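Catechol 2,3-dioxygenase (Rhodococcus sp., PDB 2WL9) probably uses an active-site iron to cleave the ring of catechols at the bond adjacent to the diol, an extradiol step in aromatic hydrocarbon breakdown. Local coordinates at residues C[155-158]-C[159-163]. Residues are numbered along the deposited sequence; the frame is centred on the assembly and turned at random.
Sequences DDVE and EATRF
Glu158 and Arg162, one helical turn apart, meet through the whole length of the glutamate side chain. Glu158 CB lies 4.0 Å from Arg162 NH2. Glu158 CG comes over one face of the guanidinium, offset toward its rim, 3.3 Å from Arg162 NH2. Glu158 CD lies under Arg162 NH2 at 3.1 Å, and the carboxylate finishes with a salt bridge from Glu158 OE1 to Arg162 NH2 at 3.2 Å, OE2 standing a little farther off. The two planes are 29° apart and NH2 sits over the carboxylate face, above CD, so the bridge is face-on, not an in-plane, two-pronged pair. With Arg162 CG beside its own backbone N (chi1 -63°), the extended arginine chain runs back past Glu158 O toward the start of the helix. This is the first turn of helix 157-167, which follows strand 149-152 in the glyoxalase-type (vicinal oxygen chelate) half of the chain; that strand begins with the iron ligand His149. Asp156 is the N-cap: its OD1 accepts from Glu159 N at 3.0 Å, nearly straight at the hydrogen, which approaches from above the carboxylate plane. The Asp156 and Glu159 carboxylates stack at 20°, with Asp156 OD2 and Glu159 OE2 3.4 Å apart, a like-charge approach that may raise the proton affinity of Glu159; at Asp156 the capping bond probably offsets it. On the buried side, Val157 O takes both Thr161 N and, at 2.8 Å, the proton of Thr161 OG1, where Val157 and Thr161 pack on Val188 and Phe201 of the sheet.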
ATOM      1  N   ASP C 155     -31.856 -35.730  -8.429  1.00 25.93           N
ATOM      2  CA  ASP C 155     -32.109 -37.151  -8.158  1.00 26.77           C
ATOM      3  C   ASP C 155     -30.842 -37.997  -8.315  1.00 26.82           C
ATOM      4  O   ASP C 155     -30.740 -39.096  -7.756  1.00 27.23           O
ATOM      5  CB  ASP C 155     -33.225 -37.686  -9.067  1.00 27.40           C
ATOM      6  CG  ASP C 155     -32.802 -37.795 -10.532  1.00 28.28           C
ATOM      7  OD1 ASP C 155     -32.139 -36.870 -11.054  1.00 29.22           O
ATOM      8  OD2 ASP C 155     -33.139 -38.817 -11.166  1.00 29.81           O
ATOM      9  N   ASP C 156     -29.896 -37.490  -9.101  1.00 26.47           N
ATOM     10  CA  ASP C 156     -28.622 -38.163  -9.318  1.00 26.52           C
ATOM     11  C   ASP C 156     -27.501 -37.171  -9.047  1.00 26.19           C
ATOM     12  O   ASP C 156     -27.138 -36.377  -9.925  1.00 25.63           O
ATOM     13  CB  ASP C 156     -28.533 -38.691 -10.753  1.00 26.86           C
ATOM     14  CG  ASP C 156     -27.353 -39.626 -10.971  1.00 27.43           C
ATOM     15  OD1 ASP C 156     -26.283 -39.435 -10.349  1.00 26.96           O
ATOM     16  OD2 ASP C 156     -27.495 -40.563 -11.784  1.00 28.45           O
ATOM     17  N   VAL C 157     -26.962 -37.227  -7.834  1.00 26.02           N
ATOM     18  CA  VAL C 157     -25.874 -36.337  -7.408  1.00 26.20           C
ATOM     19  C   VAL C 157     -24.637 -36.430  -8.299  1.00 26.21           C
ATOM     20  O   VAL C 157     -24.088 -35.405  -8.700  1.00 26.24           O
ATOM     21  CB  VAL C 157     -25.485 -36.576  -5.925  1.00 26.18           C
ATOM     22  CG1 VAL C 157     -24.337 -35.663  -5.505  1.00 26.01           C
ATOM     23  CG2 VAL C 157     -26.679 -36.343  -5.023  1.00 26.56           C
ATOM     24  N   GLU C 158     -24.202 -37.649  -8.617  1.00 26.71           N
ATOM     25  CA  GLU C 158     -23.002 -37.827  -9.432  1.00 26.99           C
ATOM     26  C   GLU C 158     -23.146 -37.285 -10.862  1.00 26.54           C
ATOM     27  O   GLU C 158     -22.235 -36.620 -11.364  1.00 25.86           O
ATOM     28  CB  GLU C 158     -22.529 -39.286  -9.445  1.00 27.89           C
ATOM     29  CG  GLU C 158     -21.018 -39.402  -9.609  1.00 30.18           C
ATOM     30  CD  GLU C 158     -20.472 -40.791  -9.322  1.00 34.24           C
ATOM     31  OE1 GLU C 158     -21.243 -41.779  -9.354  1.00 36.45           O
ATOM     32  OE2 GLU C 158     -19.250 -40.893  -9.076  1.00 35.56           O
ATOM     33  N   GLU C 159     -24.285 -37.561 -11.504  1.00 26.04           N
ATOM     34  CA  GLU C 159     -24.552 -37.037 -12.848  1.00 25.89           C
ATOM     35  C   GLU C 159     -24.594 -35.511 -12.842  1.00 24.70           C
ATOM     36  O   GLU C 159     -24.032 -34.870 -13.728  1.00 24.11           O
ATOM     37  CB  GLU C 159     -25.856 -37.597 -13.429  1.00 26.54           C
ATOM     38  CG  GLU C 159     -25.670 -38.860 -14.258  1.00 28.77           C
ATOM     39  CD  GLU C 159     -26.982 -39.455 -14.744  1.00 31.80           C
ATOM     40  OE1 GLU C 159     -28.025 -38.762 -14.704  1.00 33.26           O
ATOM     41  OE2 GLU C 159     -26.964 -40.631 -15.167  1.00 33.71           O
ATOM     42  N   ALA C 160     -25.264 -34.952 -11.838  1.00 24.01           N
ATOM     43  CA  ALA C 160     -25.302 -33.508 -11.616  1.00 23.50           C
ATOM     44  C   ALA C 160     -23.893 -32.920 -11.459  1.00 23.09           C
ATOM     45  O   ALA C 160     -23.581 -31.879 -12.039  1.00 22.29           O
ATOM     46  CB  ALA C 160     -26.153 -33.187 -10.397  1.00 23.48           C
ATOM     47  N   THR C 161     -23.040 -33.591 -10.689  1.00 23.23           N
ATOM     48  CA  THR C 161     -21.672 -33.100 -10.510  1.00 23.27           C
ATOM     49  C   THR C 161     -20.913 -33.093 -11.837  1.00 23.61           C
ATOM     50  O   THR C 161     -20.290 -32.089 -12.180  1.00 23.50           O
ATOM     51  CB  THR C 161     -20.891 -33.869  -9.419  1.00 23.38           C
ATOM     52  OG1 THR C 161     -21.684 -33.951  -8.234  1.00 22.41           O
ATOM     53  CG2 THR C 161     -19.602 -33.139  -9.082  1.00 23.28           C
ATOM     54  N   ARG C 162     -20.996 -34.192 -12.589  1.00 24.06           N
ATOM     55  CA  ARG C 162     -20.345 -34.292 -13.903  1.00 24.43           C
ATOM     56  C   ARG C 162     -20.843 -33.227 -14.885  1.00 23.46           C
ATOM     57  O   ARG C 162     -20.046 -32.610 -15.600  1.00 23.24           O
ATOM     58  CB  ARG C 162     -20.538 -35.683 -14.520  1.00 25.13           C
ATOM     59  CG  ARG C 162     -19.912 -36.824 -13.736  1.00 27.91           C
ATOM     60  CD  ARG C 162     -20.045 -38.134 -14.493  1.00 32.01           C
ATOM     61  NE  ARG C 162     -19.811 -39.287 -13.626  1.00 35.70           N
ATOM     62  CZ  ARG C 162     -20.766 -40.081 -13.146  1.00 36.85           C
ATOM     63  NH1 ARG C 162     -22.042 -39.869 -13.447  1.00 37.22           N
ATOM     64  NH2 ARG C 162     -20.442 -41.104 -12.366  1.00 38.73           N
ATOM     65  N   PHE C 163     -22.161 -33.024 -14.914  1.00 22.79           N
ATOM     66  CA  PHE C 163     -22.776 -32.001 -15.760  1.00 21.76           C
ATOM     67  C   PHE C 163     -22.215 -30.617 -15.447  1.00 21.11           C
ATOM     68  O   PHE C 163     -21.723 -29.918 -16.334  1.00 21.18           O
ATOM     69  CB  PHE C 163     -24.302 -32.023 -15.593  1.00 21.61           C
ATOM     70  CG  PHE C 163     -25.012 -30.874 -16.266  1.00 20.67           C
ATOM     71  CD1 PHE C 163     -25.220 -30.880 -17.641  1.00 20.22           C
ATOM     72  CD2 PHE C 163     -25.488 -29.799 -15.518  1.00 19.45           C
ATOM     73  CE1 PHE C 163     -25.880 -29.828 -18.267  1.00 18.93           C
ATOM     74  CE2 PHE C 163     -26.150 -28.734 -16.134  1.00 19.29           C
ATOM     75  CZ  PHE C 163     -26.348 -28.752 -17.516  1.00 18.54           C
TER